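Local coordinates for protein putative esterase (Uncultured bacterium, PDB 7C4D) that probably hydrolyses carboxylic ester bonds, as expected of a marine bacterial esterase with the alpha/beta hydrolase fold, at residues N38-S41 and I42-L46; V133-H136 and K137-A141; I233-I236 and K237-F240. All coordinates share one frame; numbering follows the deposited sequence.

Interaction 1. Residues N38-S41 and I42-L46; sequences NWIS and IANEL. With SO4 (sulfate ion), chain E.
Trp39 and Ile42 lie side by side where a short 3-10 turn runs into helix 40-46, the crossover helix of the beta-alpha-beta unit formed by strands 25-29 and 51-55 in this alpha/beta hydrolase fold. Their apolar contact is made at the benzo end of the indole: Ile42 CG2 sits 4.0 Å from Trp39 CE3, near the plane of the ring and at its edge. Ile42 CG2 is placed there because it stands opposite the backbone N, with CG1 turned beside that N (chi1 -80°). A branched side chain suits the site, since CG2 and, more loosely, CD1 both lie along the benzo edge, while the residue also touches Ile264 of helix 260-270. His256 stacks on Trp39 and Phe263 meets it edge-to-face, which probably helps to hold the buried ring.

Backbone bonds start the helix. Ala43 N donates to Trp39 O over 2.9 Å, a fairly straight bond that ties the 3-10 turn to the helix, whereas the bond from Asn44 N to Ile40 O is weak. Ile42 N is served by a water, which in turn donates to Asn38 O, so the carbonyl at the turn is bridged to the first helical turn. The small methyl of Ala43 fits the close approach to strand 51-55, where it touches Val52 and Leu54.

The polar ends face a sulfate, probably from the crystallisation liquor, which also takes bonds from Gly31 N and His256 NE2. The amide of Asn38 is used at both ends: OD1 accepts from Lys176 NZ, while ND2 donates to sulfate O1 over 2.8 Å. Trp39 NE1 donates to sulfate O3, also over 2.8 Å, with O3 lying in the plane of the indole at its edge.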
# COMPACT_ATOMS: atom_id res chain seq x y z
N ASN A 38 -5.47 -6.21 -5.73
CA ASN A 38 -6.56 -5.49 -5.06
C ASN A 38 -6.90 -4.20 -5.84
O ASN A 38 -7.87 -3.54 -5.51
CB ASN A 38 -6.22 -5.25 -3.59
CG ASN A 38 -6.01 -6.54 -2.82
OD1 ASN A 38 -6.83 -7.45 -2.89
ND2 ASN A 38 -4.93 -6.65 -2.08
N TRP A 39 -6.10 -3.85 -6.85
CA TRP A 39 -6.28 -2.59 -7.59
C TRP A 39 -6.85 -2.86 -8.99
O TRP A 39 -6.94 -1.94 -9.80
CB TRP A 39 -4.96 -1.75 -7.56
CG TRP A 39 -4.73 -1.22 -6.18
CD1 TRP A 39 -4.17 -1.91 -5.12
CD2 TRP A 39 -5.20 0.02 -5.63
NE1 TRP A 39 -4.20 -1.13 -3.99
CE2 TRP A 39 -4.82 0.05 -4.27
CE3 TRP A 39 -5.82 1.15 -6.17
CZ2 TRP A 39 -5.15 1.12 -3.43
CZ3 TRP A 39 -6.10 2.23 -5.36
CH2 TRP A 39 -5.76 2.22 -4.00
N ILE A 40 -7.27 -4.11 -9.28
CA ILE A 40 -7.72 -4.52 -10.62
C ILE A 40 -8.89 -3.65 -11.08
O ILE A 40 -8.89 -3.10 -12.17
CB ILE A 40 -8.07 -6.04 -10.65
CG1 ILE A 40 -6.82 -6.91 -10.74
CG2 ILE A 40 -9.08 -6.40 -11.77
CD1 ILE A 40 -7.04 -8.36 -10.35
N SER A 41 -9.89 -3.52 -10.24
CA SER A 41 -11.12 -2.83 -10.56
C SER A 41 -10.88 -1.33 -10.76
O SER A 41 -11.50 -0.74 -11.63
CB SER A 41 -12.13 -3.15 -9.49
OG SER A 41 -13.30 -2.36 -9.62
N ILE A 42 -10.00 -0.69 -9.96
CA ILE A 42 -9.67 0.72 -10.13
C ILE A 42 -8.81 0.97 -11.38
O ILE A 42 -9.08 1.90 -12.15
CB ILE A 42 -9.16 1.36 -8.82
CG1 ILE A 42 -10.35 1.71 -7.94
CG2 ILE A 42 -8.24 2.60 -9.06
CD1 ILE A 42 -10.06 1.59 -6.50
N ALA A 43 -7.86 0.07 -11.65
CA ALA A 43 -6.99 0.15 -12.81
C ALA A 43 -7.79 -0.09 -14.09
O ALA A 43 -7.30 0.19 -15.18
CB ALA A 43 -5.93 -0.91 -12.74
N ASN A 44 -8.94 -0.77 -13.92
CA ASN A 44 -9.83 -1.03 -15.03
C ASN A 44 -10.37 0.27 -15.60
O ASN A 44 -10.28 0.42 -16.79
CB ASN A 44 -10.92 -2.07 -14.75
CG ASN A 44 -10.46 -3.47 -15.12
OD1 ASN A 44 -9.50 -3.66 -15.87
ND2 ASN A 44 -11.13 -4.47 -14.56
N GLU A 45 -10.84 1.20 -14.76
CA GLU A 45 -11.17 2.56 -15.18
C GLU A 45 -9.95 3.41 -15.55
O GLU A 45 -9.96 4.00 -16.64
CB GLU A 45 -12.15 3.18 -14.19
CG GLU A 45 -13.48 2.45 -14.28
CD GLU A 45 -14.61 3.00 -13.44
OE1 GLU A 45 -14.80 4.24 -13.41
OE2 GLU A 45 -15.31 2.18 -12.83
N LEU A 46 -8.90 3.44 -14.71
CA LEU A 46 -7.76 4.34 -14.90
C LEU A 46 -6.98 4.04 -16.19
O LEU A 46 -6.39 4.95 -16.75
CB LEU A 46 -6.86 4.41 -13.66
CG LEU A 46 -7.52 4.86 -12.34
CD1 LEU A 46 -6.49 4.93 -11.21
CD2 LEU A 46 -8.16 6.23 -12.47
S SO4 E . -4.44 -2.92 -0.78
O1 SO4 E . -3.95 -4.06 -1.52
O2 SO4 E . -4.06 -3.08 0.61
O3 SO4 E . -3.84 -1.70 -1.28
O4 SO4 E . -5.87 -2.84 -0.90
O HOH W 1 -9.67 -1.94 -7.10

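Interaction 2. Residues V133-H136 and K137-A141; sequences VKTH and KKIIA
Thr135 and Ile139 meet one turn apart on helix 131-144, the methyl CG2 of the threonine lying 3.8 Å from CD1 of the isoleucine as the two side chains cross at a slant. The threonine turns its two branches to different uses. With chi1 at -67°, OG1 swings beside the backbone N and bonds back to Pro131 O, which leaves CG2 for the apolar contact; a beta-branched residue with one polar and one apolar arm suits this partly exposed position.

A second pair one turn apart, Val133 and Lys137, runs side by side. The lysine chain bends at chi2, chi3 and chi4, so that it stays alongside the valine and NZ ends 4.0 Å from Val133 CG1. Its aliphatic CG lies closer still to the backbone, 3.2 Å from Val133 O. The flexible lysine thus lies loosely beside a buried valine while itself staying exposed to solvent.

Regular i to i+4 backbone bonds carry the turn beneath these side chains. Lys137 N donates to Val133 O in the carbonyl plane, and Ile139 N reaches Thr135 O over 3.0 Å in an almost straight bond (175°). His136 O accepts from Ile140 N over 2.9 Å.

The ring of His136 is held by a backward bond from ND1 to Asn132 O, and an acetate, probably from the crystallisation liquor, lies beside this side chain. His136 is also near, without touching, the residues of a probable Ser-His-Asp triad, consistent with a place by the active-site pocket. On its buried side the helix rests against helix 199-203, through Val133 on Met203, His136 on Ile199 and Met203, and Ile140 on Ile199, while Ile139 and Ile140 touch Tyr33 of a loop.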
# COMPACT_ATOMS: atom_id res chain seq x y z
N VAL A 133 -1.34 0.71 14.99
CA VAL A 133 -0.34 -0.19 15.53
C VAL A 133 -1.04 -1.42 16.12
O VAL A 133 -0.63 -2.54 15.85
CB VAL A 133 0.61 0.49 16.52
CG1 VAL A 133 1.50 -0.52 17.22
CG2 VAL A 133 1.46 1.57 15.84
N LYS A 134 -2.17 -1.19 16.80
CA LYS A 134 -2.90 -2.24 17.50
C LYS A 134 -3.42 -3.27 16.51
O LYS A 134 -3.30 -4.47 16.75
CB LYS A 134 -4.07 -1.66 18.29
CG LYS A 134 -3.71 -1.09 19.65
CD LYS A 134 -4.71 -0.07 20.18
CE LYS A 134 -4.65 0.09 21.68
NZ LYS A 134 -3.48 -0.59 22.28
N THR A 135 -3.99 -2.78 15.41
CA THR A 135 -4.63 -3.66 14.44
C THR A 135 -3.57 -4.49 13.75
O THR A 135 -3.78 -5.68 13.54
CB THR A 135 -5.62 -2.92 13.54
OG1 THR A 135 -6.66 -2.54 14.45
CG2 THR A 135 -6.26 -3.76 12.47
N HIS A 136 -2.42 -3.88 13.45
CA HIS A 136 -1.32 -4.60 12.84
C HIS A 136 -0.80 -5.69 13.78
O HIS A 136 -0.58 -6.81 13.34
CB HIS A 136 -0.28 -3.64 12.25
CG HIS A 136 -0.75 -3.15 10.92
ND1 HIS A 136 -1.73 -2.18 10.79
CD2 HIS A 136 -0.47 -3.57 9.67
CE1 HIS A 136 -2.00 -2.00 9.52
NE2 HIS A 136 -1.26 -2.85 8.81
N LYS A 137 -0.67 -5.36 15.08
CA LYS A 137 -0.21 -6.30 16.09
C LYS A 137 -1.11 -7.53 16.12
O LYS A 137 -0.62 -8.66 16.12
CB LYS A 137 -0.13 -5.61 17.46
CG LYS A 137 1.03 -4.64 17.64
CD LYS A 137 2.38 -5.24 17.28
CE LYS A 137 3.43 -4.97 18.34
NZ LYS A 137 3.16 -3.68 19.03
N LYS A 138 -2.42 -7.31 16.13
CA LYS A 138 -3.41 -8.39 16.02
C LYS A 138 -3.19 -9.25 14.77
O LYS A 138 -2.95 -10.44 14.90
CB LYS A 138 -4.82 -7.81 16.10
CG LYS A 138 -5.17 -7.18 17.44
CD LYS A 138 -6.49 -6.42 17.41
CE LYS A 138 -7.65 -7.27 16.91
NZ LYS A 138 -8.57 -6.48 16.07
N ILE A 139 -3.22 -8.64 13.57
CA ILE A 139 -3.08 -9.34 12.30
C ILE A 139 -1.83 -10.23 12.30
O ILE A 139 -1.88 -11.36 11.83
CB ILE A 139 -3.05 -8.36 11.09
CG1 ILE A 139 -4.39 -7.64 10.89
CG2 ILE A 139 -2.61 -9.08 9.82
CD1 ILE A 139 -4.30 -6.22 10.33
N ILE A 140 -0.69 -9.70 12.77
CA ILE A 140 0.55 -10.48 12.76
C ILE A 140 0.36 -11.76 13.58
O ILE A 140 0.65 -12.85 13.12
CB ILE A 140 1.75 -9.66 13.27
CG1 ILE A 140 2.06 -8.48 12.34
CG2 ILE A 140 2.96 -10.56 13.45
CD1 ILE A 140 3.17 -7.56 12.84
N ALA A 141 -0.14 -11.58 14.81
CA ALA A 141 -0.37 -12.67 15.74
C ALA A 141 -1.22 -13.74 15.07
O ALA A 141 -0.83 -14.91 15.08
CB ALA A 141 -1.02 -12.13 17.00

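Interaction 3. Residues I233-I236 and K237-F240; sequences IPLI and KEIF
Leu235 and Ile239 form an apolar contact one turn apart on helix 232-239, the crossover helix of the beta-alpha-beta unit between strands 217-222 and 244-248, at the edge of the alpha/beta hydrolase sheet. The two CD1 methyls, one from each residue, approach to 3.7 Å, and Ile239 CG1 lies 3.9 Å from Leu235 CD1. Leu235 holds its CG opposite the backbone N (chi1 172°), which brings the CD1 methyl beside Ile239.

Ile239 faces two ways. Its other branch, CG2, sits 3.5 Å above one face of the Phe240 ring, offset toward the rim, while the side chain also touches Pro123 and Val213. Cutting this residue back to an alanine removes CG1, CD1 and CG2, which would probably leave a gap beside Leu235 CD1 and one face of the Phe240 ring less covered.

A second pair joins an apolar side chain to the aliphatic part of a charged one: Ile233 CG2 lies 3.9 Å from CG of Lys237. The bent lysine chain then takes NZ to Pro241 O and Ala243 O, carbonyls beyond the end of the helix. Lysine suits the place because its CG methylene lies beside Ile233 and its charge reaches the exit loop.

Phe240 N donates to Ile236 O over 2.8 Å although Phe240 itself has left helical angles. Ile233, Ile236 and Phe240 thus give the sheet an apolar face, meeting Leu245, Phe219 and Ala217, and the Leu235-Ile239 flank turns to the loop side. At the helix end the ammonium of Lys237 probably stabilises the partial negative charge of the carbonyls it binds.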
# COMPACT_ATOMS: atom_id res chain seq x y z
N ILE A 233 -2.51 17.45 9.56
CA ILE A 233 -2.45 18.52 8.57
C ILE A 233 -1.17 19.34 8.69
O ILE A 233 -0.56 19.65 7.66
CB ILE A 233 -3.76 19.36 8.50
CG1 ILE A 233 -4.99 18.45 8.47
CG2 ILE A 233 -3.73 20.28 7.29
CD1 ILE A 233 -6.29 19.12 8.84
N PRO A 234 -0.70 19.74 9.91
CA PRO A 234 0.54 20.52 10.02
C PRO A 234 1.78 19.90 9.37
O PRO A 234 2.48 20.56 8.60
CB PRO A 234 0.72 20.73 11.54
CG PRO A 234 -0.64 20.50 12.16
CD PRO A 234 -1.34 19.53 11.22
N LEU A 235 2.07 18.63 9.67
CA LEU A 235 3.21 17.95 9.07
C LEU A 235 3.01 17.67 7.57
O LEU A 235 3.95 17.87 6.81
CB LEU A 235 3.55 16.68 9.87
CG LEU A 235 4.62 15.75 9.28
CD1 LEU A 235 5.96 16.44 9.10
CD2 LEU A 235 4.80 14.52 10.16
N ILE A 236 1.79 17.23 7.15
CA ILE A 236 1.46 17.10 5.73
C ILE A 236 1.86 18.38 4.98
O ILE A 236 2.57 18.31 3.98
CB ILE A 236 -0.03 16.72 5.50
CG1 ILE A 236 -0.35 15.31 5.99
CG2 ILE A 236 -0.41 16.89 4.03
CD1 ILE A 236 -1.86 14.93 6.06
N LYS A 237 1.43 19.54 5.51
CA LYS A 237 1.61 20.84 4.86
C LYS A 237 3.07 21.31 4.87
O LYS A 237 3.49 21.98 3.92
CB LYS A 237 0.66 21.90 5.43
CG LYS A 237 -0.82 21.70 5.11
CD LYS A 237 -1.08 21.55 3.62
CE LYS A 237 -2.37 22.23 3.18
NZ LYS A 237 -2.24 22.81 1.83
N GLU A 238 3.83 20.94 5.91
CA GLU A 238 5.25 21.20 6.03
C GLU A 238 6.01 20.48 4.92
O GLU A 238 6.86 21.08 4.25
CB GLU A 238 5.70 20.68 7.40
CG GLU A 238 6.97 21.30 7.94
CD GLU A 238 7.42 20.57 9.20
OE1 GLU A 238 6.63 20.50 10.15
OE2 GLU A 238 8.54 20.02 9.19
N ILE A 239 5.69 19.20 4.71
CA ILE A 239 6.37 18.45 3.65
C ILE A 239 5.84 18.86 2.26
O ILE A 239 6.61 19.04 1.32
CB ILE A 239 6.19 16.94 3.91
CG1 ILE A 239 6.71 16.52 5.28
CG2 ILE A 239 6.77 16.11 2.79
CD1 ILE A 239 6.32 15.12 5.68
N PHE A 240 4.50 18.96 2.11
CA PHE A 240 3.86 19.26 0.83
C PHE A 240 2.98 20.50 0.98
O PHE A 240 1.81 20.37 1.33
CB PHE A 240 2.95 18.10 0.42
CG PHE A 240 3.64 16.77 0.22
CD1 PHE A 240 4.39 16.52 -0.91
CD2 PHE A 240 3.54 15.77 1.18
CE1 PHE A 240 5.01 15.30 -1.10
CE2 PHE A 240 4.19 14.56 1.00
CZ PHE A 240 4.92 14.32 -0.14

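Interactions 1, 2 and 3 follow one another along the chain, each a local contact within or at the end of one helix of the alpha/beta hydrolase fold. Interactions 1 and 3 belong to crossover helices, 40-46 and 232-239, that flank the same mixed sheet; their centres are 29 Å apart. Interaction 2, on helix 131-144, leans on helix 199-203. Its centre lies 28 Å from that of interaction 1, on the opposite side of the chain's centre, and 27 Å from that of interaction 3. None touches another. Helix 131-144 belongs to the insertion between strands 113-119 and 217-222, which in this fold commonly forms a cap over the active site, probably so here.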